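PDB 3H4L: DNA mismatch repair protein PMS1 from Saccharomyces cerevisiae, which acts in DNA mismatch repair as a MutL-family protein whose N-terminal domain binds ATP and probably contributes surfaces for DNA or partner proteins. Local coordinates for residues B[209-213]-B[214-218]; B[275-278]-B[279-283]. All coordinates share one frame; numbering follows the deposited sequence.

Contact 1. Residues B[209-213]-B[214-218]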
ATOM      1  N   ARG B 209     -11.904 -10.343   9.849  1.00 59.32           N
ATOM      2  CA  ARG B 209     -11.837 -11.209  11.010  1.00 59.54           C
ATOM      3  C   ARG B 209     -12.767 -12.388  10.736  1.00 59.63           C
ATOM      4  O   ARG B 209     -13.781 -12.232  10.060  1.00 59.97           O
ATOM      5  CB  ARG B 209     -12.297 -10.456  12.256  1.00 59.79           C
ATOM      6  CG  ARG B 209     -12.002 -11.188  13.541  1.00 63.47           C
ATOM      7  CD  ARG B 209     -12.535 -10.425  14.726  1.00 68.03           C
ATOM      8  NE  ARG B 209     -11.993  -9.073  14.767  1.00 72.97           N
ATOM      9  CZ  ARG B 209     -12.360  -8.149  15.651  1.00 75.66           C
ATOM     10  NH1 ARG B 209     -13.277  -8.441  16.566  1.00 76.58           N
ATOM     11  NH2 ARG B 209     -11.811  -6.939  15.621  1.00 76.32           N
ATOM     12  N   ASN B 210     -12.414 -13.564  11.248  1.00 58.95           N
ATOM     13  CA  ASN B 210     -13.215 -14.776  11.057  1.00 58.90           C
ATOM     14  C   ASN B 210     -13.414 -15.169   9.587  1.00 57.85           C
ATOM     15  O   ASN B 210     -14.532 -15.450   9.161  1.00 57.80           O
ATOM     16  CB  ASN B 210     -14.587 -14.619  11.733  1.00 59.20           C
ATOM     17  CG  ASN B 210     -14.480 -14.335  13.227  1.00 60.84           C
ATOM     18  OD1 ASN B 210     -13.563 -14.810  13.903  1.00 60.42           O
ATOM     19  ND2 ASN B 210     -15.433 -13.575  13.752  1.00 62.45           N
ATOM     20  N   SER B 211     -12.327 -15.203   8.823  1.00 57.61           N
ATOM     21  CA  SER B 211     -12.387 -15.557   7.405  1.00 58.37           C
ATOM     22  C   SER B 211     -11.736 -16.903   7.131  1.00 58.33           C
ATOM     23  O   SER B 211     -10.645 -17.176   7.623  1.00 59.02           O
ATOM     24  CB  SER B 211     -11.664 -14.507   6.551  1.00 58.20           C
ATOM     25  OG  SER B 211     -12.251 -13.227   6.676  1.00 62.25           O
ATOM     26  N   SER B 212     -12.389 -17.740   6.335  1.00 57.31           N
ATOM     27  CA  SER B 212     -11.811 -19.034   6.005  1.00 56.64           C
ATOM     28  C   SER B 212     -10.525 -18.771   5.217  1.00 56.52           C
ATOM     29  O   SER B 212     -10.315 -17.667   4.708  1.00 54.99           O
ATOM     30  CB  SER B 212     -12.781 -19.846   5.146  1.00 56.00           C
ATOM     31  OG  SER B 212     -12.922 -19.270   3.857  1.00 57.20           O
ATOM     32  N   MET B 213      -9.668 -19.784   5.127  1.00 56.39           N
ATOM     33  CA  MET B 213      -8.409 -19.677   4.391  1.00 56.67           C
ATOM     34  C   MET B 213      -8.685 -19.201   2.962  1.00 57.45           C
ATOM     35  O   MET B 213      -7.939 -18.404   2.396  1.00 56.38           O
ATOM     36  CB  MET B 213      -7.711 -21.040   4.355  1.00 55.58           C
ATOM     37  CG  MET B 213      -6.463 -21.075   3.497  1.00 56.16           C
ATOM     38  SD  MET B 213      -5.687 -22.698   3.485  1.00 57.87           S
ATOM     39  CE  MET B 213      -5.227 -22.878   5.228  1.00 53.73           C
ATOM     40  N   ARG B 214      -9.771 -19.702   2.387  1.00 58.47           N
ATOM     41  CA  ARG B 214     -10.158 -19.336   1.037  1.00 58.01           C
ATOM     42  C   ARG B 214     -10.422 -17.843   0.914  1.00 57.21           C
ATOM     43  O   ARG B 214      -9.818 -17.164   0.081  1.00 56.64           O
ATOM     44  CB  ARG B 214     -11.408 -20.102   0.630  1.00 60.87           C
ATOM     45  CG  ARG B 214     -11.920 -19.708  -0.733  1.00 65.03           C
ATOM     46  CD  ARG B 214     -13.067 -20.579  -1.170  1.00 68.09           C
ATOM     47  NE  ARG B 214     -13.337 -20.392  -2.588  1.00 72.70           N
ATOM     48  CZ  ARG B 214     -14.099 -21.202  -3.312  1.00 75.98           C
ATOM     49  NH1 ARG B 214     -14.672 -22.258  -2.748  1.00 77.29           N
ATOM     50  NH2 ARG B 214     -14.278 -20.960  -4.604  1.00 77.77           N
ATOM     51  N   LYS B 215     -11.336 -17.334   1.734  1.00 55.82           N
ATOM     52  CA  LYS B 215     -11.658 -15.918   1.692  1.00 55.18           C
ATOM     53  C   LYS B 215     -10.376 -15.098   1.803  1.00 54.64           C
ATOM     54  O   LYS B 215     -10.229 -14.076   1.123  1.00 55.73           O
ATOM     55  CB  LYS B 215     -12.634 -15.550   2.813  1.00 56.13           C
ATOM     56  CG  LYS B 215     -13.963 -16.308   2.735  1.00 59.49           C
ATOM     57  CD  LYS B 215     -14.992 -15.819   3.756  1.00 60.24           C
ATOM     58  CE  LYS B 215     -15.485 -14.418   3.419  1.00 64.27           C
ATOM     59  NZ  LYS B 215     -16.483 -13.893   4.402  1.00 65.94           N
ATOM     60  N   ASN B 216      -9.439 -15.557   2.633  1.00 51.89           N
ATOM     61  CA  ASN B 216      -8.176 -14.845   2.809  1.00 49.20           C
ATOM     62  C   ASN B 216      -7.222 -14.961   1.626  1.00 47.72           C
ATOM     63  O   ASN B 216      -6.494 -14.020   1.328  1.00 47.10           O
ATOM     64  CB  ASN B 216      -7.461 -15.293   4.089  1.00 48.90           C
ATOM     65  CG  ASN B 216      -8.141 -14.777   5.342  1.00 49.38           C
ATOM     66  OD1 ASN B 216      -8.754 -13.715   5.325  1.00 51.61           O
ATOM     67  ND2 ASN B 216      -8.024 -15.516   6.437  1.00 49.37           N
ATOM     68  N   ILE B 217      -7.202 -16.102   0.949  1.00 47.06           N
ATOM     69  CA  ILE B 217      -6.306 -16.229  -0.197  1.00 45.88           C
ATOM     70  C   ILE B 217      -6.832 -15.293  -1.270  1.00 46.71           C
ATOM     71  O   ILE B 217      -6.061 -14.653  -1.982  1.00 45.14           O
ATOM     72  CB  ILE B 217      -6.271 -17.669  -0.769  1.00 44.36           C
ATOM     73  CG1 ILE B 217      -5.613 -18.615   0.237  1.00 40.87           C
ATOM     74  CG2 ILE B 217      -5.511 -17.689  -2.106  1.00 42.44           C
ATOM     75  CD1 ILE B 217      -5.534 -20.051  -0.233  1.00 39.05           C
ATOM     76  N   SER B 218      -8.155 -15.209  -1.369  1.00 48.62           N
ATOM     77  CA  SER B 218      -8.784 -14.348  -2.362  1.00 52.01           C
ATOM     78  C   SER B 218      -8.557 -12.859  -2.101  1.00 51.92           C
ATOM     79  O   SER B 218      -8.493 -12.058  -3.042  1.00 51.62           O
ATOM     80  CB  SER B 218     -10.284 -14.643  -2.447  1.00 52.59           C
ATOM     81  OG  SER B 218     -10.515 -15.772  -3.275  1.00 55.99           O
TER
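Ser-212 and Lys-215 meet in a local N-terminal cap, where the loop after strand 200-206 turns into helix 213-221. Ser-212 sits at the N-cap position, and its OG accepts from Lys-215 N at 3.3 Å in an almost perfectly straight bond (179°). A chi1 of 69° sets OG between its own backbone N and carbonyl carbon, which turns it toward the N-H of Lys-215. The aliphatic part of Lys-215 folds back along the same hydroxyl, with Lys-215 CG 3.3 Å from Ser-212 OG. Ser-212 O then accepts from Asn-216 N (3.1 Å), and Met-213 O accepts from Ile-217 N (2.8 Å). The Asn-216 amide lies against Ser-211, with Asn-216 OD1 3.3 Å from Ser-211 CB, while Ser-211 OG is hydrogen-bonded to Met-208 O, earlier in the same loop. Met-213 and Ile-217 run side by side, Met-213 CG 4.0 Å from Ile-217 CD1, and both reach Ile-183 of helix 167-184; Met-213 also touches Tyr-267 of strand 261-269. A side-chain acceptor for a first-turn N-H, followed by i to i+4 backbone bonds, is the classic serine N-cap of an alpha-helix.

Contact 2. Residues B[275-278]-B[279-283]; sequences CGRN and SKDRQ
Arg-277 reaches across to Asp-281, four residues on, in a surface salt bridge within the loop that links strand 261-269 to strand 283-287. Arg-277 NH2 gives to both carboxylate oxygens, Asp-281 OD1 at 3.1 Å and Asp-281 OD2 at 3.1 Å, the second bond being the straighter (160°). Each oxygen uses its syn lone pair and lies close to the guanidinium plane, and the two flat groups are only 26° apart. Arg-277 NE adds a weak bond to Asp-281 OD2 at 3.4 Å, which gives OD2 two donors from the one arginine. Bends at chi2 (-83°) and chi3 curl the Arg-277 chain back, bringing this edge round to the acid. The guanidinium of Arg-282 lies over one face of the Arg-277 group, with Arg-277 NH1 above its centre and 3.4 Å from Arg-282 CZ. The two groups thus lie face over face, tilted from parallel, and the carboxylate of Asp-281, with Glu-72 of the second subunit nearby, probably helps balance their positive charges. That Glu-72 packs on Asp-281 and Arg-282 and adds a long, weak ion pair to Arg-277 NH2. Arg-277 and Arg-282 also make backbone hydrogen bonds, to Phe-313 and Val-316 respectively, and Gly-276 N donates to Gln-312 OE1. The arrangement is an intraloop salt bridge with a close pair of arginines, set in a strand-connecting loop at the subunit interface.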
ATOM      1  N   CYS B 275      -2.430 -24.523 -15.143  1.00 76.32           N
ATOM      2  CA  CYS B 275      -2.969 -24.121 -13.844  1.00 76.35           C
ATOM      3  C   CYS B 275      -1.934 -23.925 -12.735  1.00 75.50           C
ATOM      4  O   CYS B 275      -2.276 -23.471 -11.644  1.00 75.13           O
ATOM      5  CB  CYS B 275      -4.010 -25.142 -13.374  1.00 77.99           C
ATOM      6  SG  CYS B 275      -5.470 -25.289 -14.438  1.00 81.42           S
ATOM      7  N   GLY B 276      -0.678 -24.265 -13.010  1.00 75.43           N
ATOM      8  CA  GLY B 276       0.363 -24.123 -12.004  1.00 74.81           C
ATOM      9  C   GLY B 276       1.016 -22.756 -11.963  1.00 74.87           C
ATOM     10  O   GLY B 276       0.384 -21.749 -12.284  1.00 74.15           O
ATOM     11  N   ARG B 277       2.284 -22.723 -11.559  1.00 75.28           N
ATOM     12  CA  ARG B 277       3.051 -21.476 -11.469  1.00 75.78           C
ATOM     13  C   ARG B 277       4.415 -21.641 -12.145  1.00 75.99           C
ATOM     14  O   ARG B 277       4.983 -22.730 -12.158  1.00 75.84           O
ATOM     15  CB  ARG B 277       3.259 -21.081  -9.999  1.00 74.33           C
ATOM     16  CG  ARG B 277       1.974 -20.902  -9.190  1.00 73.86           C
ATOM     17  CD  ARG B 277       1.339 -19.529  -9.380  1.00 72.47           C
ATOM     18  NE  ARG B 277       2.217 -18.456  -8.920  1.00 70.54           N
ATOM     19  CZ  ARG B 277       1.915 -17.163  -8.983  1.00 70.12           C
ATOM     20  NH1 ARG B 277       0.749 -16.777  -9.485  1.00 69.68           N
ATOM     21  NH2 ARG B 277       2.784 -16.256  -8.557  1.00 70.42           N
ATOM     22  N   ASN B 278       4.936 -20.553 -12.703  1.00 76.99           N
ATOM     23  CA  ASN B 278       6.229 -20.573 -13.387  1.00 77.25           C
ATOM     24  C   ASN B 278       7.355 -20.547 -12.366  1.00 76.33           C
ATOM     25  O   ASN B 278       8.509 -20.872 -12.672  1.00 76.83           O
ATOM     26  CB  ASN B 278       6.362 -19.353 -14.307  1.00 78.96           C
ATOM     27  CG  ASN B 278       5.457 -19.431 -15.519  1.00 79.98           C
ATOM     28  OD1 ASN B 278       5.724 -20.183 -16.461  1.00 80.01           O
ATOM     29  ND2 ASN B 278       4.373 -18.659 -15.502  1.00 80.15           N
ATOM     30  N   SER B 279       7.011 -20.149 -11.149  1.00 74.55           N
ATOM     31  CA  SER B 279       7.984 -20.049 -10.073  1.00 72.58           C
ATOM     32  C   SER B 279       7.448 -20.595  -8.760  1.00 70.67           C
ATOM     33  O   SER B 279       6.253 -20.500  -8.484  1.00 71.08           O
ATOM     34  CB  SER B 279       8.373 -18.582  -9.880  1.00 73.21           C
ATOM     35  OG  SER B 279       9.119 -18.397  -8.690  1.00 73.98           O
ATOM     36  N   LYS B 280       8.337 -21.165  -7.953  1.00 68.00           N
ATOM     37  CA  LYS B 280       7.952 -21.687  -6.648  1.00 65.80           C
ATOM     38  C   LYS B 280       7.911 -20.469  -5.723  1.00 64.20           C
ATOM     39  O   LYS B 280       8.415 -20.497  -4.602  1.00 64.70           O
ATOM     40  CB  LYS B 280       8.988 -22.701  -6.160  1.00 64.97           C
ATOM     41  N   ASP B 281       7.299 -19.395  -6.216  1.00 62.01           N
ATOM     42  CA  ASP B 281       7.208 -18.143  -5.478  1.00 59.83           C
ATOM     43  C   ASP B 281       5.982 -18.010  -4.588  1.00 57.66           C
ATOM     44  O   ASP B 281       5.857 -17.037  -3.848  1.00 57.73           O
ATOM     45  CB  ASP B 281       7.242 -16.956  -6.454  1.00 59.38           C
ATOM     46  CG  ASP B 281       5.966 -16.831  -7.277  1.00 59.36           C
ATOM     47  OD1 ASP B 281       5.767 -15.774  -7.915  1.00 59.69           O
ATOM     48  OD2 ASP B 281       5.164 -17.790  -7.291  1.00 58.97           O
ATOM     49  N   ARG B 282       5.075 -18.973  -4.656  1.00 55.85           N
ATOM     50  CA  ARG B 282       3.870 -18.896  -3.846  1.00 55.84           C
ATOM     51  C   ARG B 282       3.575 -20.204  -3.113  1.00 55.81           C
ATOM     52  O   ARG B 282       2.563 -20.860  -3.379  1.00 54.64           O
ATOM     53  CB  ARG B 282       2.683 -18.503  -4.732  1.00 56.33           C
ATOM     54  CG  ARG B 282       1.437 -18.069  -3.968  1.00 58.12           C
ATOM     55  CD  ARG B 282       0.365 -17.492  -4.897  1.00 58.56           C
ATOM     56  NE  ARG B 282       0.843 -16.321  -5.631  1.00 59.79           N
ATOM     57  CZ  ARG B 282       0.072 -15.520  -6.364  1.00 59.76           C
ATOM     58  NH1 ARG B 282      -1.235 -15.745  -6.472  1.00 57.46           N
ATOM     59  NH2 ARG B 282       0.614 -14.485  -6.988  1.00 60.51           N
ATOM     60  N   GLN B 283       4.452 -20.571  -2.180  1.00 55.00           N
ATOM     61  CA  GLN B 283       4.275 -21.806  -1.422  1.00 54.20           C
ATOM     62  C   GLN B 283       4.289 -21.574   0.103  1.00 53.22           C
ATOM     63  O   GLN B 283       5.291 -21.130   0.664  1.00 52.85           O
ATOM     64  CB  GLN B 283       5.362 -22.813  -1.828  1.00 53.49           C
ATOM     65  CG  GLN B 283       5.603 -22.892  -3.343  1.00 53.40           C
ATOM     66  CD  GLN B 283       6.436 -24.100  -3.761  1.00 52.80           C
ATOM     67  OE1 GLN B 283       7.486 -24.380  -3.184  1.00 53.11           O
ATOM     68  NE2 GLN B 283       5.968 -24.813  -4.779  1.00 49.62           N
TER

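How the contacts relate
From the N terminus the chain completes the eight-stranded sheet with strand 200-206, then passes through contact 1 into helix 213-221. It goes on through strands 229-237 and 261-269 before contact 2 shapes the loop leading into strand 283-287. The two contacts are in series, neither nesting nor crossing; each brackets only a short run of chain. The centres of contacts 1 and 2 are 20 Å apart, and the two do not touch. Contact 1 ties the start of its helix to helix 167-184 and strand 261-269, bridging toward the four-stranded sheet. Contact 2 lies beside strand 316-321 of that second sheet and faces the other subunit.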